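Local coordinates for thioredoxin-like fold domain-containing protein (Enterococcus faecalis, PDB 1Z6M) that is of unknown function but adopts a thioredoxin-like fold carrying a CxxC-type motif at a helix start, consistent with a thiol-disulfide redox role, at residues T16-H21 and V135-A140; E33-R38 and R43-E48; H84-S89 and L95-K100. One frame throughout, in Å; residues are numbered along the deposited sequence. Where two conformers were deposited one is given.

How the contacts relate
Contact 2 lies deepest, close to the centre of the chain: all four touching side chains are buried, and it joins strand 29-35 to helix 40-58. Contacts 1 and 3 lie farther out and are smaller and purely apolar across their segments, whereas contact 2 adds a hydrogen bond between a carboxylate and an indole. Contacts 1 and 2 reach the same sheet, and the F34 ring of the central strand meets the backbone carbonyl of V138. L98, from the helix of contact 3, touches F46 of contact 2 and L20 of contact 1. The two outer contacts differ in partner: contact 1 uses the methyl of a partly exposed threonine, contact 3 a buried isoleucine.

Contact 1 (T16-H21 and V135-A140); sequences TETGLH and VSAVIA
T18 rests its methyl on A137 and V138 in a small apolar contact between the turn leading into the edge strand 20-22 and one flank of helix 132-145. The touching is done by one carbon, T18 CG2, which lies 3.9 Å from A137 CB and 3.9 Å from V138 CG2, so that it meets two consecutive residues of the helix. With T18 chi1 at -56°, OG1 sits beside the backbone N, while CG2 is anti to that N, beside the carbonyl carbon, and faces the helix. Threonine suits this border position because it offers a methyl to the helix and still carries a hydroxyl at a partly exposed site. A137 is small enough to let the turn come close, and V138 is the buried member, its side chain also touching K67 and F69. In the thioredoxin fold a helix of this kind covers one face of the central sheet and leads to the final beta hairpin; here the turn before strand 20-22 packs on A137 and V138 of that helix. Strand 20-22 joins the sheet through backbone bonding of L20 with I66, and K67 NZ donates to T18 O. The turn is also braced from within: H21 NE2 donates to T16 O over 2.9 Å at an N-H...O angle of 154°, the donor lying tilted from the carbonyl plane. The backbone angles of G19 call for glycine, since they would jam a beta carbon against the carbonyl of T18. N15 OD1 accepts from the backbone N of both E17 and T18.

Contact 2 (E33-R38 and R43-E48); sequences EFINVR and RKWFEE
I35 holds CG1 in the crowded position between its backbone N and carbonyl carbon (chi1 62°), a choice that carries CD1 to F46, while W45, with CG anti to its backbone N (chi1 157°), sends its indole back toward E33. E33 itself places CG opposite its carbonyl carbon and then runs extended, so the carboxylate ends beside the indole nitrogen. There W45 NE1 donates to E33 OE1 over 2.9 Å, and the bond is nearly straight, with an N-H...O angle of 161°. The acceptor lies in the indole plane, at the ring's edge, yet the two flat groups stand almost perpendicular, so the N-H reaches OE1 from well above the carboxylate plane. A buried glutamate needs such partners: R64 NE forms a salt bridge with OE2, so both oxygens are engaged. I35 packs beside this pair. Its CD1 lies 3.7 Å from F46 CE1, the two side chains crossing at about a right angle, and its CG2 lies 4.2 Å from W45 CD1. The same F46 carbon is 3.8 Å from E33 OE1, and the F46 ring packs against F102 and L95 of helix 91-103. Beyond the strand, N36 OD1 accepts from R38 N at 3.0 Å in an Asx turn. Strand 29-35 and helix 40-58 begin the beta-alpha-beta unit of a thioredoxin fold. C39 and C42 match the CxxC pattern at a helix start, probably a redox site, and E33, six residues before C39, holds the place of the buried acid of thioredoxin-type oxidoreductases, consistent with a similar part here.

Contact 3 (H84-S89 and L95-K100); sequences HYIDYS and LSALHK
I86 drives its CD1 methyl against L98 and A97 of helix 91-103, joining the link after helix 77-83 to the helix that follows. In the chain these helices come between strand 62-68 and helix 132-145, probably an inserted helical region in the thioredoxin fold resembling that of DsbA-type proteins. The tight side of the contact is the leucine: I86 CD1 sits 3.8 Å from L98 CD2 and 4.0 Å from L98 CG, the side chains crossing at about a right angle. In I86, CG1 lies beside the backbone N, opposite the carbonyl carbon (chi1 -71°), and a second bend (chi2 -70°) turns CD1 toward the helix. Branched aliphatic side chains suit the place, since both are buried and pack on L68 of strand 62-68; L98 also meets F46. A97 adds a longer contact, its CB 4.2 Å from I86 CD1, where a small residue lets the link lie close to the helix. The other branch, I86 CG2, lies over one face of the Y88 ring, 3.7 Å above its plane and offset toward the rim.

The loose side runs toward the surface, where D87 and the exposed S89 lie away from the helix. An Asx turn shapes this end of the link: D87 OD1 accepts S89 N at 3.0 Å and S89 OG at 2.6 Å, both arriving from the same face of the carboxylate, the hydroxyl on the syn side.

Contact 1 (T16-H21 and V135-A140)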
loop_
_atom_site.group_PDB
_atom_site.type_symbol
_atom_site.label_atom_id
_atom_site.label_comp_id
_atom_site.label_asym_id
_atom_site.label_seq_id
_atom_site.Cartn_x
_atom_site.Cartn_y
_atom_site.Cartn_z
ATOM N N THR A 16 0.436 12.554 -5.070
ATOM C CA THR A 16 -0.472 11.625 -5.725
ATOM C C THR A 16 0.091 11.129 -7.053
ATOM O O THR A 16 -0.656 10.648 -7.904
ATOM C CB THR A 16 -1.842 12.277 -5.957
ATOM O OG1 THR A 16 -1.677 13.431 -6.791
ATOM C CG2 THR A 16 -2.441 12.701 -4.628
ATOM N N GLU A 17 1.409 11.218 -7.214
ATOM C CA GLU A 17 2.068 10.826 -8.460
ATOM C C GLU A 17 2.723 9.452 -8.401
ATOM O O GLU A 17 2.467 8.606 -9.260
ATOM C CB GLU A 17 3.096 11.882 -8.862
ATOM C CG GLU A 17 2.487 13.213 -9.244
ATOM C CD GLU A 17 1.624 13.139 -10.493
ATOM O OE1 GLU A 17 2.043 12.483 -11.476
ATOM O OE2 GLU A 17 0.527 13.748 -10.492
ATOM N N THR A 18 3.572 9.232 -7.403
ATOM C CA THR A 18 4.350 8.004 -7.344
ATOM C C THR A 18 3.507 6.850 -6.836
ATOM O O THR A 18 2.870 6.965 -5.781
ATOM C CB THR A 18 5.556 8.184 -6.420
ATOM O OG1 THR A 18 6.326 9.292 -6.880
ATOM C CG2 THR A 18 6.424 6.937 -6.422
ATOM N N GLY A 19 3.527 5.734 -7.558
ATOM C CA GLY A 19 2.883 4.537 -7.054
ATOM C C GLY A 19 1.835 3.950 -7.953
ATOM O O GLY A 19 1.754 4.283 -9.133
ATOM N N LEU A 20 1.054 3.034 -7.399
ATOM C CA LEU A 20 0.029 2.331 -8.145
ATOM C C LEU A 20 -1.276 3.106 -8.054
ATOM O O LEU A 20 -1.788 3.328 -6.958
ATOM C CB LEU A 20 -0.147 0.932 -7.549
ATOM C CG LEU A 20 -1.250 0.036 -8.106
ATOM C CD1 LEU A 20 -1.020 -0.254 -9.583
ATOM C CD2 LEU A 20 -1.325 -1.257 -7.309
ATOM N N HIS A 21 -1.806 3.519 -9.204
ATOM C CA HIS A 21 -3.045 4.297 -9.239
ATOM C C HIS A 21 -4.233 3.400 -9.513
ATOM O O HIS A 21 -4.262 2.711 -10.528
ATOM C CB HIS A 21 -2.968 5.364 -10.323
ATOM C CG HIS A 21 -1.975 6.435 -10.028
ATOM N ND1 HIS A 21 -0.615 6.239 -10.139
ATOM C CD2 HIS A 21 -2.141 7.721 -9.640
ATOM C CE1 HIS A 21 0.012 7.357 -9.821
ATOM N NE2 HIS A 21 -0.889 8.264 -9.497
ATOM N N VAL A 135 10.916 2.517 -6.229
ATOM C CA VAL A 135 11.202 2.037 -4.877
ATOM C C VAL A 135 11.858 3.140 -4.051
ATOM O O VAL A 135 11.440 3.402 -2.911
ATOM C CB VAL A 135 12.093 0.763 -4.890
ATOM C CG1 VAL A 135 12.650 0.445 -3.506
ATOM C CG2 VAL A 135 11.304 -0.427 -5.438
ATOM N N SER A 136 12.889 3.779 -4.616
ATOM C CA SER A 136 13.603 4.842 -3.924
ATOM C C SER A 136 12.693 6.058 -3.715
ATOM O O SER A 136 12.754 6.720 -2.679
ATOM C CB SER A 136 14.860 5.215 -4.716
ATOM O OG SER A 136 15.312 6.521 -4.429
ATOM N N ALA A 137 11.840 6.338 -4.703
ATOM C CA ALA A 137 10.952 7.496 -4.617
ATOM C C ALA A 137 9.978 7.337 -3.453
ATOM O O ALA A 137 9.730 8.286 -2.713
ATOM C CB ALA A 137 10.198 7.723 -5.915
ATOM N N VAL A 138 9.443 6.129 -3.261
ATOM C CA VAL A 138 8.548 5.898 -2.124
ATOM C C VAL A 138 9.285 6.056 -0.796
ATOM O O VAL A 138 8.777 6.678 0.136
ATOM C CB VAL A 138 7.857 4.532 -2.222
ATOM C CG1 VAL A 138 7.107 4.216 -0.948
ATOM C CG2 VAL A 138 6.904 4.522 -3.407
ATOM N N ILE A 139 10.484 5.489 -0.697
ATOM C CA ILE A 139 11.264 5.646 0.529
ATOM C C ILE A 139 11.566 7.132 0.809
ATOM O O ILE A 139 11.422 7.605 1.943
ATOM C CB ILE A 139 12.565 4.835 0.458
ATOM C CG1 ILE A 139 12.246 3.338 0.470
ATOM C CG2 ILE A 139 13.522 5.220 1.594
ATOM C CD1 ILE A 139 13.399 2.467 0.044
ATOM N N ALA A 140 11.961 7.866 -0.233
ATOM C CA ALA A 140 12.277 9.291 -0.107
ATOM C C ALA A 140 11.052 10.110 0.287
ATOM O O ALA A 140 11.149 11.021 1.098
ATOM C CB ALA A 140 12.869 9.811 -1.411
#

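Contact 2 (E33-R38 and R43-E48)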
loop_
_atom_site.group_PDB
_atom_site.type_symbol
_atom_site.label_atom_id
_atom_site.label_comp_id
_atom_site.label_asym_id
_atom_site.label_seq_id
_atom_site.Cartn_x
_atom_site.Cartn_y
_atom_site.Cartn_z
ATOM N N GLU A 33 -1.766 5.570 0.288
ATOM C CA GLU A 33 -1.605 4.405 1.159
ATOM C C GLU A 33 -0.168 3.927 1.138
ATOM O O GLU A 33 0.283 3.348 0.141
ATOM C CB GLU A 33 -2.528 3.255 0.711
ATOM C CG GLU A 33 -3.963 3.704 0.540
ATOM C CD GLU A 33 -4.905 2.658 -0.010
ATOM O OE1 GLU A 33 -4.788 1.445 0.306
ATOM O OE2 GLU A 33 -5.811 3.080 -0.747
ATOM N N PHE A 34 0.545 4.139 2.240
ATOM C CA PHE A 34 1.885 3.576 2.410
ATOM C C PHE A 34 1.727 2.219 3.075
ATOM O O PHE A 34 1.243 2.121 4.206
ATOM C CB PHE A 34 2.760 4.481 3.290
ATOM C CG PHE A 34 3.211 5.746 2.615
ATOM C CD1 PHE A 34 2.388 6.876 2.589
ATOM C CD2 PHE A 34 4.459 5.811 1.993
ATOM C CE1 PHE A 34 2.812 8.056 1.977
ATOM C CE2 PHE A 34 4.881 6.973 1.374
ATOM C CZ PHE A 34 4.062 8.092 1.359
ATOM N N ILE A 35 2.114 1.170 2.359
ATOM C CA ILE A 35 1.924 -0.182 2.850
ATOM C C ILE A 35 3.142 -1.047 2.529
ATOM O O ILE A 35 3.949 -0.733 1.644
ATOM C CB ILE A 35 0.650 -0.872 2.275
ATOM C CG1 ILE A 35 0.743 -1.009 0.764
ATOM C CG2 ILE A 35 -0.654 -0.150 2.714
ATOM C CD1 ILE A 35 -0.309 -1.966 0.199
ATOM N N ASN A 36 3.268 -2.146 3.261
ATOM C CA ASN A 36 4.205 -3.199 2.896
ATOM C C ASN A 36 3.392 -4.488 2.889
ATOM O O ASN A 36 2.656 -4.772 3.836
ATOM C CB ASN A 36 5.376 -3.254 3.889
ATOM C CG ASN A 36 6.381 -4.344 3.554
ATOM O OD1 ASN A 36 6.056 -5.524 3.607
ATOM N ND2 ASN A 36 7.611 -3.948 3.215
ATOM N N VAL A 37 3.486 -5.251 1.809
ATOM C CA VAL A 37 2.578 -6.385 1.617
ATOM C C VAL A 37 2.821 -7.561 2.538
ATOM O O VAL A 37 1.998 -8.468 2.591
ATOM C CB VAL A 37 2.484 -6.890 0.151
ATOM C CG1 VAL A 37 1.919 -5.821 -0.752
ATOM C CG2 VAL A 37 3.823 -7.459 -0.351
ATOM N N ARG A 38 3.932 -7.557 3.280
ATOM C CA ARG A 38 4.125 -8.600 4.305
ATOM C C ARG A 38 3.517 -8.218 5.649
ATOM O O ARG A 38 3.384 -9.042 6.542
ATOM C CB ARG A 38 5.602 -8.958 4.488
ATOM C CG ARG A 38 5.815 -10.359 5.103
ATOM C CD ARG A 38 6.150 -10.317 6.576
ATOM N NE ARG A 38 6.148 -11.656 7.173
ATOM C CZ ARG A 38 5.060 -12.264 7.640
ATOM N NH1 ARG A 38 3.879 -11.669 7.587
ATOM N NH2 ARG A 38 5.150 -13.477 8.165
ATOM N N ARG A 43 -2.352 -5.930 5.944
ATOM C CA ARG A 43 -3.336 -6.945 5.550
ATOM C C ARG A 43 -4.722 -6.621 6.114
ATOM O O ARG A 43 -5.728 -6.705 5.397
ATOM C CB ARG A 43 -2.898 -8.358 5.963
ATOM C CG ARG A 43 -3.890 -9.464 5.589
ATOM C CD ARG A 43 -3.397 -10.858 6.008
ATOM N NE ARG A 43 -3.237 -10.945 7.460
ATOM C CZ ARG A 43 -2.663 -11.950 8.114
ATOM N NH1 ARG A 43 -2.208 -13.009 7.470
ATOM N NH2 ARG A 43 -2.565 -11.881 9.432
ATOM N N LYS A 44 -4.777 -6.252 7.393
ATOM C CA LYS A 44 -6.024 -5.878 8.058
ATOM C C LYS A 44 -6.649 -4.665 7.375
ATOM O O LYS A 44 -7.849 -4.650 7.087
ATOM C CB LYS A 44 -5.768 -5.598 9.543
ATOM C CG LYS A 44 -6.996 -5.175 10.344
ATOM C CD LYS A 44 -7.964 -6.327 10.569
ATOM C CE LYS A 44 -9.277 -5.878 11.201
ATOM N NZ LYS A 44 -9.117 -5.328 12.574
ATOM N N TRP A 45 -5.841 -3.631 7.132
ATOM C CA TRP A 45 -6.319 -2.451 6.401
ATOM C C TRP A 45 -6.942 -2.857 5.064
ATOM O O TRP A 45 -8.054 -2.436 4.729
ATOM C CB TRP A 45 -5.177 -1.438 6.186
ATOM C CG TRP A 45 -5.411 -0.494 5.029
ATOM C CD1 TRP A 45 -4.716 -0.469 3.843
ATOM C CD2 TRP A 45 -6.449 0.497 4.906
ATOM N NE1 TRP A 45 -5.233 0.500 3.014
ATOM C CE2 TRP A 45 -6.299 1.099 3.636
ATOM C CE3 TRP A 45 -7.477 0.941 5.748
ATOM C CZ2 TRP A 45 -7.135 2.128 3.188
ATOM C CZ3 TRP A 45 -8.301 1.976 5.297
ATOM C CH2 TRP A 45 -8.122 2.552 4.037
ATOM N N PHE A 46 -6.234 -3.683 4.304
ATOM C CA PHE A 46 -6.707 -4.058 2.980
ATOM C C PHE A 46 -8.013 -4.840 3.029
ATOM O O PHE A 46 -8.911 -4.589 2.233
ATOM C CB PHE A 46 -5.641 -4.832 2.212
ATOM C CG PHE A 46 -5.127 -4.117 1.002
ATOM C CD1 PHE A 46 -4.490 -2.885 1.115
ATOM C CD2 PHE A 46 -5.282 -4.678 -0.258
ATOM C CE1 PHE A 46 -4.011 -2.233 -0.022
ATOM C CE2 PHE A 46 -4.792 -4.032 -1.392
ATOM C CZ PHE A 46 -4.168 -2.802 -1.264
ATOM N N GLU A 47 -8.136 -5.792 3.954
ATOM C CA GLU A 47 -9.370 -6.581 3.980
ATOM C C GLU A 47 -10.564 -5.761 4.492
ATOM O O GLU A 47 -11.658 -5.851 3.938
ATOM C CB GLU A 47 -9.203 -7.909 4.737
ATOM C CG GLU A 47 -9.095 -7.812 6.255
ATOM C CD GLU A 47 -10.447 -7.762 6.992
ATOM O OE1 GLU A 47 -10.434 -7.642 8.229
ATOM O OE2 GLU A 47 -11.524 -7.823 6.360
ATOM N N GLU A 48 -10.362 -4.946 5.532
ATOM C CA GLU A 48 -11.493 -4.286 6.175
ATOM C C GLU A 48 -12.056 -3.158 5.320
ATOM O O GLU A 48 -13.235 -2.819 5.451
ATOM C CB GLU A 48 -11.110 -3.775 7.565
ATOM C CG GLU A 48 -10.194 -2.567 7.533
ATOM C CD GLU A 48 -9.573 -2.218 8.870
ATOM O OE1 GLU A 48 -9.948 -2.814 9.905
ATOM O OE2 GLU A 48 -8.684 -1.338 8.877
#

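Contact 3 (H84-S89 and L95-K100)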
loop_
_atom_site.group_PDB
_atom_site.type_symbol
_atom_site.label_atom_id
_atom_site.label_comp_id
_atom_site.label_asym_id
_atom_site.label_seq_id
_atom_site.Cartn_x
_atom_site.Cartn_y
_atom_site.Cartn_z
ATOM N N HIS A 84 8.451 -6.072 -5.776
ATOM C CA HIS A 84 9.180 -5.966 -7.033
ATOM C C HIS A 84 8.588 -6.831 -8.140
ATOM O O HIS A 84 9.125 -6.851 -9.249
ATOM C CB HIS A 84 10.664 -6.266 -6.804
ATOM C CG HIS A 84 11.251 -5.472 -5.683
ATOM N ND1 HIS A 84 12.308 -5.924 -4.925
ATOM C CD2 HIS A 84 10.900 -4.270 -5.160
ATOM C CE1 HIS A 84 12.593 -5.028 -3.995
ATOM N NE2 HIS A 84 11.747 -4.019 -4.111
ATOM N N TYR A 85 7.483 -7.522 -7.831
ATOM C CA TYR A 85 6.744 -8.347 -8.788
ATOM C C TYR A 85 5.439 -7.677 -9.221
ATOM O O TYR A 85 4.585 -8.301 -9.852
ATOM C CB TYR A 85 6.485 -9.756 -8.208
ATOM C CG TYR A 85 7.738 -10.593 -8.163
ATOM C CD1 TYR A 85 8.667 -10.460 -7.132
ATOM C CD2 TYR A 85 8.008 -11.509 -9.177
ATOM C CE1 TYR A 85 9.836 -11.214 -7.108
ATOM C CE2 TYR A 85 9.167 -12.265 -9.166
ATOM C CZ TYR A 85 10.081 -12.111 -8.130
ATOM O OH TYR A 85 11.239 -12.856 -8.113
ATOM N N ILE A 86 5.299 -6.398 -8.879
ATOM C CA ILE A 86 4.109 -5.633 -9.187
ATOM C C ILE A 86 4.241 -4.996 -10.558
ATOM O O ILE A 86 5.213 -4.287 -10.842
ATOM C CB ILE A 86 3.820 -4.589 -8.071
ATOM C CG1 ILE A 86 3.346 -5.312 -6.801
ATOM C CG2 ILE A 86 2.820 -3.527 -8.534
ATOM C CD1 ILE A 86 1.955 -5.940 -6.893
ATOM N N ASP A 87 3.247 -5.273 -11.399
ATOM C CA ASP A 87 3.214 -4.781 -12.762
ATOM C C ASP A 87 2.535 -3.427 -12.803
ATOM O O ASP A 87 1.312 -3.341 -12.902
ATOM C CB ASP A 87 2.473 -5.767 -13.665
ATOM C CG ASP A 87 2.510 -5.359 -15.130
ATOM O OD1 ASP A 87 3.074 -4.282 -15.445
ATOM O OD2 ASP A 87 1.967 -6.111 -15.967
ATOM N N TYR A 88 3.334 -2.366 -12.732
ATOM C CA TYR A 88 2.794 -1.013 -12.710
ATOM C C TYR A 88 2.106 -0.595 -14.008
ATOM O O TYR A 88 1.346 0.371 -14.015
ATOM C CB TYR A 88 3.855 0.016 -12.291
ATOM C CG TYR A 88 4.183 -0.061 -10.818
ATOM C CD1 TYR A 88 5.246 -0.841 -10.364
ATOM C CD2 TYR A 88 3.413 0.620 -9.878
ATOM C CE1 TYR A 88 5.547 -0.926 -9.009
ATOM C CE2 TYR A 88 3.700 0.543 -8.520
ATOM C CZ TYR A 88 4.761 -0.240 -8.088
ATOM O OH TYR A 88 5.047 -0.310 -6.743
ATOM N N SER A 89 2.354 -1.342 -15.088
ATOM C CA SER A 89 1.732 -1.073 -16.390
ATOM C C SER A 89 0.273 -1.538 -16.453
ATOM O O SER A 89 -0.463 -1.165 -17.374
ATOM C CB SER A 89 2.537 -1.732 -17.516
ATOM O OG SER A 89 2.266 -3.122 -17.598
ATOM N N LEU A 95 -3.551 -4.665 -8.549
ATOM C CA LEU A 95 -4.386 -4.712 -7.356
ATOM C C LEU A 95 -4.777 -6.164 -7.062
ATOM O O LEU A 95 -4.765 -6.603 -5.906
ATOM C CB LEU A 95 -5.618 -3.812 -7.496
ATOM C CG LEU A 95 -6.545 -3.735 -6.278
ATOM C CD1 LEU A 95 -5.811 -3.281 -5.019
ATOM C CD2 LEU A 95 -7.701 -2.799 -6.587
ATOM N N SER A 96 -5.104 -6.917 -8.107
ATOM C CA SER A 96 -5.431 -8.333 -7.953
ATOM C C SER A 96 -4.255 -9.095 -7.351
ATOM O O SER A 96 -4.422 -9.937 -6.471
ATOM C CB SER A 96 -5.830 -8.952 -9.297
ATOM O OG SER A 96 -6.063 -10.350 -9.172
ATOM N N ALA A 97 -3.056 -8.792 -7.835
ATOM C CA ALA A 97 -1.852 -9.400 -7.305
ATOM C C ALA A 97 -1.665 -9.056 -5.827
ATOM O O ALA A 97 -1.336 -9.927 -5.039
ATOM C CB ALA A 97 -0.635 -8.982 -8.121
ATOM N N LEU A 98 -1.873 -7.796 -5.448
ATOM C CA LEU A 98 -1.785 -7.417 -4.040
ATOM C C LEU A 98 -2.764 -8.217 -3.200
ATOM O O LEU A 98 -2.423 -8.695 -2.118
ATOM C CB LEU A 98 -2.060 -5.930 -3.851
ATOM C CG LEU A 98 -0.965 -4.988 -4.346
ATOM C CD1 LEU A 98 -1.469 -3.550 -4.238
ATOM C CD2 LEU A 98 0.346 -5.168 -3.580
ATOM N N HIS A 99 -3.984 -8.384 -3.703
ATOM C CA HIS A 99 -4.966 -9.195 -2.998
ATOM C C HIS A 99 -4.493 -10.629 -2.799
ATOM O O HIS A 99 -4.680 -11.196 -1.732
ATOM C CB HIS A 99 -6.321 -9.165 -3.700
ATOM C CG HIS A 99 -7.021 -7.853 -3.576
ATOM N ND1 HIS A 99 -7.930 -7.406 -4.507
ATOM C CD2 HIS A 99 -6.934 -6.881 -2.639
ATOM C CE1 HIS A 99 -8.382 -6.217 -4.145
ATOM N NE2 HIS A 99 -7.797 -5.876 -3.010
ATOM N N LYS A 100 -3.886 -11.211 -3.828
ATOM C CA LYS A 100 -3.386 -12.576 -3.709
ATOM C C LYS A 100 -2.193 -12.656 -2.759
ATOM O O LYS A 100 -2.092 -13.604 -1.972
ATOM C CB LYS A 100 -3.036 -13.160 -5.077
ATOM C CG LYS A 100 -4.215 -13.755 -5.823
ATOM C CD LYS A 100 -3.734 -14.541 -7.033
ATOM C CE LYS A 100 -4.834 -14.729 -8.063
ATOM N NZ LYS A 100 -4.947 -13.551 -8.975
#